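PDB 4GDI: neuraminidase from Influenza A virus, which is a tetrameric neuraminidase-like surface protein that may remove terminal sialic acid from glycoconjugates, although its putative active site has diverged. Local coordinates for residues M15-W21 against L272-W278; N65-L69 against T347-G351; R186-T192 against K229-I235. All coordinates share one frame; numbering follows the deposited sequence.

Contact 1: residues M15-W21 against L272-W278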
loop_
_atom_site.group_PDB
_atom_site.type_symbol
_atom_site.label_atom_id
_atom_site.label_comp_id
_atom_site.label_asym_id
_atom_site.label_seq_id
_atom_site.Cartn_x
_atom_site.Cartn_y
_atom_site.Cartn_z
ATOM N N MET A 15 9.344 -21.998 27.147
ATOM C CA MET A 15 8.968 -20.600 27.252
ATOM C C MET A 15 10.130 -19.795 27.793
ATOM O O MET A 15 10.851 -20.263 28.665
ATOM C CB MET A 15 7.781 -20.444 28.188
ATOM C CG MET A 15 7.300 -18.987 28.280
ATOM S SD MET A 15 5.726 -18.790 29.144
ATOM C CE MET A 15 4.621 -19.508 27.911
ATOM N N CYS A 16 10.312 -18.581 27.285
ATOM C CA CYS A 16 11.337 -17.696 27.819
ATOM C C CYS A 16 11.028 -17.397 29.281
ATOM O O CYS A 16 9.862 -17.345 29.679
ATOM C CB CYS A 16 11.404 -16.395 27.014
ATOM S SG CYS A 16 11.811 -16.615 25.270
ATOM N N GLU A 17 12.065 -17.220 30.090
ATOM C CA GLU A 17 11.857 -16.745 31.453
ATOM C C GLU A 17 11.264 -15.344 31.373
ATOM O O GLU A 17 11.729 -14.519 30.578
ATOM C CB GLU A 17 13.173 -16.691 32.223
ATOM C CG GLU A 17 13.628 -18.016 32.806
ATOM C CD GLU A 17 14.318 -17.834 34.148
ATOM O OE1 GLU A 17 15.478 -17.361 34.161
ATOM O OE2 GLU A 17 13.690 -18.144 35.186
ATOM N N VAL A 18 10.247 -15.068 32.182
ATOM C CA VAL A 18 9.645 -13.730 32.184
ATOM C C VAL A 18 9.875 -13.008 33.504
ATOM O O VAL A 18 9.355 -13.422 34.539
ATOM C CB VAL A 18 8.142 -13.786 31.914
ATOM C CG1 VAL A 18 7.526 -12.383 32.053
ATOM C CG2 VAL A 18 7.864 -14.374 30.547
ATOM N N LYS A 19 10.634 -11.918 33.454
ATOM C CA LYS A 19 10.939 -11.131 34.648
ATOM C C LYS A 19 10.471 -9.698 34.478
ATOM O O LYS A 19 10.618 -8.876 35.374
ATOM C CB LYS A 19 12.439 -11.153 34.929
ATOM C CG LYS A 19 12.990 -12.555 35.123
ATOM C CD LYS A 19 14.466 -12.554 35.493
ATOM C CE LYS A 19 15.135 -13.854 35.052
ATOM N NZ LYS A 19 16.376 -14.157 35.813
ATOM N N GLY A 20 9.899 -9.398 33.321
ATOM C CA GLY A 20 9.354 -8.077 33.082
ATOM C C GLY A 20 8.427 -8.052 31.886
ATOM O O GLY A 20 8.311 -9.038 31.164
ATOM N N TRP A 21 7.767 -6.917 31.680
ATOM C CA TRP A 21 6.880 -6.747 30.536
ATOM C C TRP A 21 7.111 -5.375 29.943
ATOM O O TRP A 21 7.089 -4.376 30.655
ATOM C CB TRP A 21 5.429 -6.859 30.983
ATOM C CG TRP A 21 5.096 -8.162 31.664
ATOM C CD1 TRP A 21 5.147 -8.424 33.001
ATOM C CD2 TRP A 21 4.646 -9.364 31.037
ATOM N NE1 TRP A 21 4.747 -9.714 33.245
ATOM C CE2 TRP A 21 4.444 -10.314 32.053
ATOM C CE3 TRP A 21 4.398 -9.731 29.715
ATOM C CZ2 TRP A 21 4.006 -11.607 31.785
ATOM C CZ3 TRP A 21 3.961 -11.012 29.457
ATOM C CH2 TRP A 21 3.775 -11.931 30.484
ATOM N N LEU A 272 -0.918 -16.063 33.175
ATOM C CA LEU A 272 0.149 -16.914 32.658
ATOM C C LEU A 272 0.343 -18.088 33.601
ATOM O O LEU A 272 0.895 -17.944 34.690
ATOM C CB LEU A 272 1.453 -16.142 32.493
ATOM C CG LEU A 272 2.581 -16.856 31.742
ATOM C CD1 LEU A 272 2.167 -17.183 30.327
ATOM C CD2 LEU A 272 3.844 -15.997 31.722
ATOM N N ASP A 273 -0.097 -19.253 33.144
ATOM C CA ASP A 273 -0.229 -20.442 33.973
ATOM C C ASP A 273 1.041 -21.292 33.868
ATOM O O ASP A 273 1.040 -22.369 33.279
ATOM C CB ASP A 273 -1.473 -21.211 33.523
ATOM C CG ASP A 273 -1.728 -22.461 34.332
ATOM O OD1 ASP A 273 -1.113 -22.641 35.413
ATOM O OD2 ASP A 273 -2.564 -23.266 33.872
ATOM N N GLU A 274 2.110 -20.756 34.454
ATOM C CA GLU A 274 3.417 -21.387 34.501
ATOM C C GLU A 274 3.970 -21.337 35.940
ATOM O O GLU A 274 3.261 -21.010 36.887
ATOM C CB GLU A 274 4.363 -20.646 33.552
ATOM C CG GLU A 274 3.850 -20.572 32.125
ATOM C CD GLU A 274 3.842 -21.934 31.460
ATOM O OE1 GLU A 274 4.763 -22.719 31.769
ATOM O OE2 GLU A 274 2.930 -22.229 30.649
ATOM N N LYS A 275 5.241 -21.666 36.087
ATOM C CA LYS A 275 5.943 -21.489 37.345
ATOM C C LYS A 275 7.240 -20.753 37.049
ATOM O O LYS A 275 8.150 -21.327 36.460
ATOM C CB LYS A 275 6.267 -22.838 37.981
ATOM C CG LYS A 275 5.062 -23.594 38.509
ATOM C CD LYS A 275 5.505 -24.747 39.404
ATOM C CE LYS A 275 4.351 -25.691 39.686
ATOM N NZ LYS A 275 4.813 -27.106 39.769
ATOM N N PRO A 276 7.329 -19.475 37.434
ATOM C CA PRO A 276 6.311 -18.649 38.089
ATOM C C PRO A 276 5.092 -18.381 37.224
ATOM O O PRO A 276 5.184 -18.408 35.994
ATOM C CB PRO A 276 7.038 -17.319 38.311
ATOM C CG PRO A 276 8.483 -17.671 38.317
ATOM C CD PRO A 276 8.603 -18.750 37.294
ATOM N N ALA A 277 3.969 -18.108 37.881
ATOM C CA ALA A 277 2.774 -17.643 37.204
ATOM C C ALA A 277 2.756 -16.125 37.217
ATOM O O ALA A 277 3.448 -15.499 38.018
ATOM C CB ALA A 277 1.540 -18.173 37.903
ATOM N N TRP A 278 1.957 -15.536 36.334
ATOM C CA TRP A 278 1.673 -14.104 36.404
ATOM C C TRP A 278 0.183 -13.882 36.351
ATOM O O TRP A 278 -0.503 -14.469 35.506
ATOM C CB TRP A 278 2.320 -13.359 35.248
ATOM C CG TRP A 278 3.799 -13.249 35.346
ATOM C CD1 TRP A 278 4.715 -14.197 35.017
ATOM C CD2 TRP A 278 4.541 -12.109 35.788
ATOM N NE1 TRP A 278 5.983 -13.717 35.214
ATOM C CE2 TRP A 278 5.903 -12.434 35.687
ATOM C CE3 TRP A 278 4.183 -10.841 36.252
ATOM C CZ2 TRP A 278 6.907 -11.546 36.050
ATOM C CZ3 TRP A 278 5.183 -9.958 36.610
ATOM C CH2 TRP A 278 6.527 -10.314 36.504
HETATM O O HOH W 1 8.624 -15.490 35.837
#
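Trp-21 and Trp-278 form a T-shaped (edge-to-face) pair. The edge of Trp-21 points at one face of Trp-278. The five-membered ring of Trp-21 and the six-membered ring of Trp-278 have centroids 4.5 Å apart and planes at 90°. The closest atom is NE1 of Trp-21, 3.3 Å from CE3 of Trp-278. It sits above the ring but off its centre. With CG anti to the carbonyl carbon in both residues, the indoles swing past each other in opposite senses, and the NE1 edge of Trp-21 meets the Trp-278 face. Phe-339 makes a further edge-to-face pair with Trp-21.

Apolar packing extends from this pair. Val-18 turns CG1 anti to its backbone nitrogen (chi1 175°). Val-18 CG1 lies over a face of Trp-21 and also comes to 3.8 Å from Trp-278 NE1. Leu-272 CD2 meets the edge of Trp-21 at CH2, 4.3 Å away. Leu-272 CD1 packs on Met-15 SD at 4.1 Å. Met-15 SD also touches Glu-274 CG at 3.9 Å. The carboxylate of Glu-274 is engaged elsewhere, by Lys-210 and Tyr-203.

Polar links are few. Trp-278 NE1 gives Val-18 O a weak hydrogen bond of 3.5 Å. A water accepts from Trp-278 NE1 at 3.2 Å and donates to Val-18 O.

The segments run into the first residues of strands 20-25 and 277-281, which belong to different sheets of the beta-propeller. No backbone hydrogen bond joins them. Cohesion therefore comes mainly from side-chain packing round the two indoles. The water supplements the weak direct bond from the Trp-278 N-H, while the Trp-21 N-H is turned to the pi cloud of Trp-278.

Contact 2: residues N65-L69 against T347-G351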
loop_
_atom_site.group_PDB
_atom_site.type_symbol
_atom_site.label_atom_id
_atom_site.label_comp_id
_atom_site.label_asym_id
_atom_site.label_seq_id
_atom_site.Cartn_x
_atom_site.Cartn_y
_atom_site.Cartn_z
ATOM N N ASN A 65 -15.646 13.781 10.982
ATOM C CA ASN A 65 -15.701 15.032 11.741
ATOM C C ASN A 65 -16.071 14.806 13.203
ATOM O O ASN A 65 -16.978 15.459 13.731
ATOM C CB ASN A 65 -16.719 15.994 11.119
ATOM C CG ASN A 65 -16.501 16.189 9.636
ATOM O OD1 ASN A 65 -15.491 16.755 9.216
ATOM N ND2 ASN A 65 -17.455 15.728 8.832
ATOM N N GLN A 66 -15.387 13.859 13.837
ATOM C CA GLN A 66 -15.540 13.588 15.270
ATOM C C GLN A 66 -16.797 12.792 15.641
ATOM O O GLN A 66 -16.923 12.322 16.780
ATOM C CB GLN A 66 -15.476 14.883 16.090
ATOM C CG GLN A 66 -14.196 15.676 15.867
ATOM C CD GLN A 66 -12.957 14.788 15.911
ATOM O OE1 GLN A 66 -12.789 13.969 16.821
ATOM N NE2 GLN A 66 -12.098 14.931 14.912
ATOM N N HIS A 67 -17.713 12.622 14.695
ATOM C CA HIS A 67 -18.888 11.793 14.945
ATOM C C HIS A 67 -18.857 10.538 14.084
ATOM O O HIS A 67 -17.907 10.308 13.342
ATOM C CB HIS A 67 -20.169 12.601 14.709
ATOM C CG HIS A 67 -20.220 13.864 15.507
ATOM N ND1 HIS A 67 -19.751 15.068 15.023
ATOM C CD2 HIS A 67 -20.643 14.105 16.770
ATOM C CE1 HIS A 67 -19.902 16.000 15.948
ATOM N NE2 HIS A 67 -20.440 15.443 17.018
ATOM N N LEU A 68 -19.885 9.712 14.202
ATOM C CA LEU A 68 -19.964 8.510 13.399
ATOM C C LEU A 68 -20.644 8.837 12.087
ATOM O O LEU A 68 -21.709 9.446 12.081
ATOM C CB LEU A 68 -20.751 7.429 14.134
ATOM C CG LEU A 68 -20.014 6.759 15.293
ATOM C CD1 LEU A 68 -20.903 6.716 16.511
ATOM C CD2 LEU A 68 -19.580 5.361 14.906
ATOM N N LEU A 69 -20.017 8.455 10.978
ATOM C CA LEU A 69 -20.691 8.476 9.689
ATOM C C LEU A 69 -21.987 7.690 9.849
ATOM O O LEU A 69 -21.990 6.637 10.482
ATOM C CB LEU A 69 -19.817 7.832 8.618
ATOM C CG LEU A 69 -20.212 8.124 7.166
ATOM C CD1 LEU A 69 -20.027 9.610 6.833
ATOM C CD2 LEU A 69 -19.410 7.248 6.199
ATOM N N THR A 347 -13.886 10.296 23.785
ATOM C CA THR A 347 -13.883 11.181 22.624
ATOM C C THR A 347 -14.969 12.241 22.768
ATOM O O THR A 347 -15.906 12.083 23.540
ATOM C CB THR A 347 -14.056 10.415 21.286
ATOM O OG1 THR A 347 -15.433 10.073 21.087
ATOM C CG2 THR A 347 -13.184 9.131 21.270
ATOM N N VAL A 348 -14.835 13.326 22.020
ATOM C CA VAL A 348 -15.769 14.430 22.156
ATOM C C VAL A 348 -17.070 14.131 21.416
ATOM O O VAL A 348 -18.142 14.514 21.875
ATOM C CB VAL A 348 -15.147 15.764 21.691
ATOM C CG1 VAL A 348 -14.789 15.725 20.212
ATOM C CG2 VAL A 348 -16.096 16.920 21.988
ATOM N N GLY A 349 -16.989 13.392 20.309
ATOM C CA GLY A 349 -18.139 13.238 19.430
ATOM C C GLY A 349 -18.695 11.844 19.168
ATOM O O GLY A 349 -19.694 11.710 18.459
ATOM N N LEU A 350 -18.074 10.798 19.707
ATOM C CA LEU A 350 -18.607 9.450 19.487
ATOM C C LEU A 350 -18.325 8.474 20.627
ATOM O O LEU A 350 -18.243 7.265 20.419
ATOM C CB LEU A 350 -18.108 8.888 18.153
ATOM C CG LEU A 350 -16.625 9.087 17.862
ATOM C CD1 LEU A 350 -15.800 8.113 18.682
ATOM C CD2 LEU A 350 -16.359 8.937 16.370
ATOM N N GLY A 351 -18.183 9.010 21.831
ATOM C CA GLY A 351 -18.144 8.203 23.034
ATOM C C GLY A 351 -16.815 7.539 23.307
ATOM O O GLY A 351 -15.772 7.977 22.832
HETATM O O HOH W 2 -14.684 12.744 18.755
#
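Leu-350 lays its side chain along the backbone of Gln-66 and His-67. Its CG sits between the backbone nitrogen and the carbonyl carbon (chi1 45°), a crowded position. This places Leu-350 CG 3.4 Å from Gln-66 O and Leu-350 CD2 3.7 Å from His-67 O. Leu-68 crosses Leu-350 at about a right angle and touches Leu-350 CB with CD1 at 3.9 Å. Both leucines also pack on Leu-40.

With CG anti to the carbonyl carbon (chi1 -55°), the His-67 ring folds back. ND1 then gives a weak hydrogen bond to Asn-65 O, and His-67 CD2 comes to 3.1 Å from Gly-349 O. Gly-349 has no side chain, and its CA comes within 3.1 Å of Gln-66 O in a CH...O contact. No direct hydrogen bond crosses the contact. A water accepts from Gly-349 N at 2.9 Å. The folded Gln-66 side chain brings OE1 to this water, beside Gln-66 O. The side-chain NE2 of Gln-66 hydrogen-bonds to Leu-34 O.

Within 347-351, Thr-347 OG1 accepts from Leu-350 N and donates to Gly-351 O. The first bond makes an ST motif, here in the loop joining antiparallel strands 338-346 and 352-362 of a propeller blade.

Contact 3: residues R186-T192 against K229-I235. With NAG (2-acetamido-2-deoxy-beta-D-glucopyranose), chain G; FUC (alpha-L-fucopyranose), chain B.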
loop_
_atom_site.group_PDB
_atom_site.type_symbol
_atom_site.label_atom_id
_atom_site.label_comp_id
_atom_site.label_asym_id
_atom_site.label_seq_id
_atom_site.Cartn_x
_atom_site.Cartn_y
_atom_site.Cartn_z
ATOM N N ARG A 186 -12.503 -33.306 15.341
ATOM C CA ARG A 186 -13.291 -33.788 16.455
ATOM C C ARG A 186 -13.522 -32.646 17.430
ATOM O O ARG A 186 -12.991 -31.551 17.260
ATOM C CB ARG A 186 -12.603 -34.964 17.142
ATOM C CG ARG A 186 -11.226 -34.657 17.606
ATOM C CD ARG A 186 -10.461 -35.896 18.046
ATOM N NE ARG A 186 -9.045 -35.571 18.118
ATOM C CZ ARG A 186 -8.134 -36.236 18.818
ATOM N NH1 ARG A 186 -8.460 -37.309 19.533
ATOM N NH2 ARG A 186 -6.876 -35.819 18.790
ATOM N N TRP A 187 -14.354 -32.895 18.430
ATOM C CA TRP A 187 -14.563 -31.927 19.477
ATOM C C TRP A 187 -14.854 -32.650 20.777
ATOM O O TRP A 187 -15.206 -33.832 20.792
ATOM C CB TRP A 187 -15.680 -30.949 19.104
ATOM C CG TRP A 187 -16.983 -31.598 18.753
ATOM C CD1 TRP A 187 -17.407 -31.971 17.515
ATOM C CD2 TRP A 187 -18.037 -31.937 19.657
ATOM N NE1 TRP A 187 -18.658 -32.531 17.589
ATOM C CE2 TRP A 187 -19.068 -32.519 18.896
ATOM C CE3 TRP A 187 -18.209 -31.807 21.036
ATOM C CZ2 TRP A 187 -20.252 -32.966 19.465
ATOM C CZ3 TRP A 187 -19.382 -32.251 21.600
ATOM C CH2 TRP A 187 -20.390 -32.825 20.819
ATOM N N LYS A 188 -14.678 -31.927 21.870
ATOM C CA LYS A 188 -14.812 -32.487 23.193
ATOM C C LYS A 188 -15.589 -31.458 24.012
ATOM O O LYS A 188 -15.206 -30.294 24.084
ATOM C CB LYS A 188 -13.410 -32.752 23.757
ATOM C CG LYS A 188 -13.315 -32.963 25.264
ATOM C CD LYS A 188 -13.848 -34.299 25.688
ATOM C CE LYS A 188 -12.727 -35.278 26.007
ATOM N NZ LYS A 188 -12.008 -35.740 24.788
ATOM N N GLN A 189 -16.720 -31.860 24.576
ATOM C CA GLN A 189 -17.464 -30.949 25.432
ATOM C C GLN A 189 -16.829 -30.993 26.810
ATOM O O GLN A 189 -16.656 -32.058 27.375
ATOM C CB GLN A 189 -18.945 -31.336 25.490
ATOM C CG GLN A 189 -19.838 -30.309 26.169
ATOM C CD GLN A 189 -21.302 -30.479 25.780
ATOM O OE1 GLN A 189 -21.664 -30.401 24.598
ATOM N NE2 GLN A 189 -22.151 -30.722 26.774
ATOM N N LEU A 190 -16.431 -29.839 27.326
ATOM C CA LEU A 190 -15.826 -29.764 28.649
ATOM C C LEU A 190 -16.886 -29.927 29.742
ATOM O O LEU A 190 -18.000 -29.437 29.599
ATOM C CB LEU A 190 -15.148 -28.409 28.830
ATOM C CG LEU A 190 -14.092 -28.077 27.786
ATOM C CD1 LEU A 190 -13.530 -26.681 28.035
ATOM C CD2 LEU A 190 -13.016 -29.124 27.816
ATOM N N ASN A 191 -16.530 -30.591 30.839
ATOM C CA ASN A 191 -17.392 -30.605 32.021
ATOM C C ASN A 191 -17.186 -29.336 32.839
ATOM O O ASN A 191 -16.225 -29.214 33.599
ATOM C CB ASN A 191 -17.157 -31.859 32.885
ATOM C CG ASN A 191 -18.026 -31.873 34.146
ATOM O OD1 ASN A 191 -18.875 -30.996 34.332
ATOM N ND2 ASN A 191 -17.805 -32.858 35.020
ATOM N N THR A 192 -18.097 -28.387 32.673
ATOM C CA THR A 192 -18.005 -27.087 33.337
ATOM C C THR A 192 -19.162 -26.873 34.327
ATOM O O THR A 192 -19.551 -25.735 34.636
ATOM C CB THR A 192 -17.996 -25.941 32.303
ATOM O OG1 THR A 192 -19.151 -26.044 31.454
ATOM C CG2 THR A 192 -16.723 -26.009 31.447
ATOM N N LYS A 229 -3.047 -31.867 22.873
ATOM C CA LYS A 229 -3.393 -32.097 21.479
ATOM C C LYS A 229 -4.426 -33.206 21.324
ATOM O O LYS A 229 -5.094 -33.279 20.312
ATOM C CB LYS A 229 -2.146 -32.490 20.681
ATOM C CG LYS A 229 -1.398 -31.337 20.069
ATOM C CD LYS A 229 -0.340 -31.851 19.097
ATOM C CE LYS A 229 -0.873 -31.915 17.668
ATOM N NZ LYS A 229 -0.008 -32.743 16.789
ATOM N N GLU A 230 -4.534 -34.088 22.313
ATOM C CA GLU A 230 -5.485 -35.200 22.251
ATOM C C GLU A 230 -6.824 -34.877 22.934
ATOM O O GLU A 230 -7.692 -35.742 23.056
ATOM C CB GLU A 230 -4.865 -36.439 22.894
ATOM C CG GLU A 230 -3.557 -36.872 22.224
ATOM C CD GLU A 230 -3.695 -37.106 20.709
ATOM O OE1 GLU A 230 -4.798 -37.489 20.219
ATOM O OE2 GLU A 230 -2.684 -36.887 20.006
ATOM N N LEU A 231 -6.973 -33.630 23.374
ATOM C CA LEU A 231 -8.203 -33.124 23.998
ATOM C C LEU A 231 -8.443 -33.660 25.394
ATOM O O LEU A 231 -9.543 -33.540 25.922
ATOM C CB LEU A 231 -9.435 -33.359 23.126
ATOM C CG LEU A 231 -9.304 -32.737 21.729
ATOM C CD1 LEU A 231 -10.620 -32.810 20.957
ATOM C CD2 LEU A 231 -8.824 -31.302 21.813
ATOM N N ASN A 232 -7.408 -34.225 26.006
ATOM C CA ASN A 232 -7.429 -34.411 27.445
ATOM C C ASN A 232 -7.289 -33.071 28.134
ATOM O O ASN A 232 -6.624 -32.182 27.616
ATOM C CB ASN A 232 -6.339 -35.370 27.865
ATOM C CG ASN A 232 -6.725 -36.784 27.576
ATOM O OD1 ASN A 232 -7.785 -37.223 27.999
ATOM N ND2 ASN A 232 -5.908 -37.492 26.815
ATOM N N TYR A 233 -7.928 -32.903 29.285
ATOM C CA TYR A 233 -7.997 -31.570 29.871
ATOM C C TYR A 233 -8.230 -31.584 31.377
ATOM O O TYR A 233 -8.624 -32.597 31.968
ATOM C CB TYR A 233 -9.105 -30.741 29.193
ATOM C CG TYR A 233 -10.486 -31.107 29.691
ATOM C CD1 TYR A 233 -11.204 -32.129 29.091
ATOM C CD2 TYR A 233 -11.061 -30.443 30.773
ATOM C CE1 TYR A 233 -12.465 -32.486 29.544
ATOM C CE2 TYR A 233 -12.325 -30.791 31.236
ATOM C CZ TYR A 233 -13.019 -31.821 30.613
ATOM O OH TYR A 233 -14.269 -32.192 31.040
ATOM N N GLN A 234 -7.948 -30.443 31.995
ATOM C CA GLN A 234 -8.307 -30.215 33.380
ATOM C C GLN A 234 -8.716 -28.751 33.514
ATOM O O GLN A 234 -8.117 -27.862 32.907
ATOM C CB GLN A 234 -7.164 -30.578 34.340
ATOM C CG GLN A 234 -6.168 -29.473 34.635
ATOM C CD GLN A 234 -5.208 -29.803 35.787
ATOM O OE1 GLN A 234 -3.995 -29.569 35.686
ATOM N NE2 GLN A 234 -5.746 -30.329 36.890
ATOM N N ILE A 235 -9.762 -28.498 34.284
ATOM C CA ILE A 235 -10.122 -27.129 34.603
ATOM C C ILE A 235 -9.683 -26.884 36.038
ATOM O O ILE A 235 -9.913 -27.719 36.904
ATOM C CB ILE A 235 -11.625 -26.881 34.402
ATOM C CG1 ILE A 235 -11.944 -26.948 32.907
ATOM C CG2 ILE A 235 -12.029 -25.533 34.971
ATOM C CD1 ILE A 235 -13.418 -26.899 32.585
HETATM C C1 NAG G . -18.371 -32.546 36.316
HETATM C C2 NAG G . -18.196 -33.902 36.987
HETATM C C3 NAG G . -18.528 -33.895 38.480
HETATM C C4 NAG G . -17.933 -32.674 39.178
HETATM C C5 NAG G . -18.151 -31.404 38.350
HETATM C C6 NAG G . -17.479 -30.198 39.003
HETATM C C7 NAG G . -18.272 -35.989 35.822
HETATM C C8 NAG G . -19.066 -37.010 35.059
HETATM N N2 NAG G . -18.938 -34.940 36.299
HETATM O O3 NAG G . -17.895 -35.041 38.982
HETATM O O4 NAG G . -18.490 -32.531 40.469
HETATM O O5 NAG G . -17.619 -31.604 37.054
HETATM O O6 NAG G . -16.110 -30.500 39.180
HETATM O O7 NAG G . -17.055 -36.127 35.988
HETATM C C1 FUC B . -15.379 -29.324 39.564
HETATM C C2 FUC B . -13.899 -29.681 39.553
HETATM C C3 FUC B . -13.498 -30.029 38.126
HETATM C C4 FUC B . -13.775 -28.808 37.262
HETATM C C5 FUC B . -15.254 -28.432 37.354
HETATM C C6 FUC B . -15.549 -27.165 36.548
HETATM O O2 FUC B . -13.703 -30.793 40.390
HETATM O O3 FUC B . -12.138 -30.379 38.055
HETATM O O4 FUC B . -12.988 -27.740 37.740
HETATM O O5 FUC B . -15.610 -28.219 38.711
HETATM O O HOH W 3 -6.712 -39.192 20.951
HETATM O O HOH W 4 -4.512 -33.571 17.696
HETATM O O HOH W 5 -9.793 -38.116 25.925
#
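Lys-229 and Arg-186 meet through a water, which donates to Lys-229 O and accepts weakly from Arg-186 NH2. Glu-230 then forms a salt bridge, with OE1 3.0 Å from Arg-186 NH2. The bond is nearly straight (173°) and lies in the guanidinium plane, but meets the carboxylate from above its plane. A second water links Glu-230 OE1 to Arg-186 NH1. Arg-186 NE pairs with Glu-178. Leu-231 puts CD1 3.9 Å from Arg-186 CG, and its carbonyl takes a weak hydrogen bond from Lys-188 NZ. Water joins Asn-232 OD1 weakly to the same amine.

Here strand 233-236 begins. It and strand 183-189 are outermost strands of two successive four-stranded propeller blades, joined by side chains rather than backbone pairing. With CG between its backbone nitrogen and carbonyl carbon (chi1 78°), Tyr-233 turns one ring face to Leu-190 and its OH to Asn-191. Leu-190 CD2 makes a CH-pi contact over the Tyr-233 ring, 3.5 Å from its centroid. Tyr-233 OH accepts from Asn-191 N at 2.8 Å. Ile-235 CD1 packs on Thr-192 CG2 at 3.6 Å. Asn-191 OD1 hydrogen-bonds to Thr-193 OG1. Asn-191 ND2 carries the N-linked NAG, whose fucose donates from O4 to Ile-235 O at 3.2 Å.

In the fold
The six segments come along the chain as 15-21, 65-69, 186-192, 229-235, 272-278 and 347-351. Contact 3 falls within the spans of both contact 1 and contact 2, whose segments alternate. Contacts 1 and 3 are neighbours: their centres are about 25 Å apart and their nearest atoms about 7 Å. Strand 233-236 is followed in sequence by strand 277-281. Contact 2 lies on the opposite side of the chain's centre, about 40 Å from contact 1 and about 44 Å from contact 3 between centres. Each contact joins two propeller sheets, contact 2 at the surface. Contacts 1 and 3 tie blades on one side of the propeller, while contact 2 lies where 65-69 also meets other subunits.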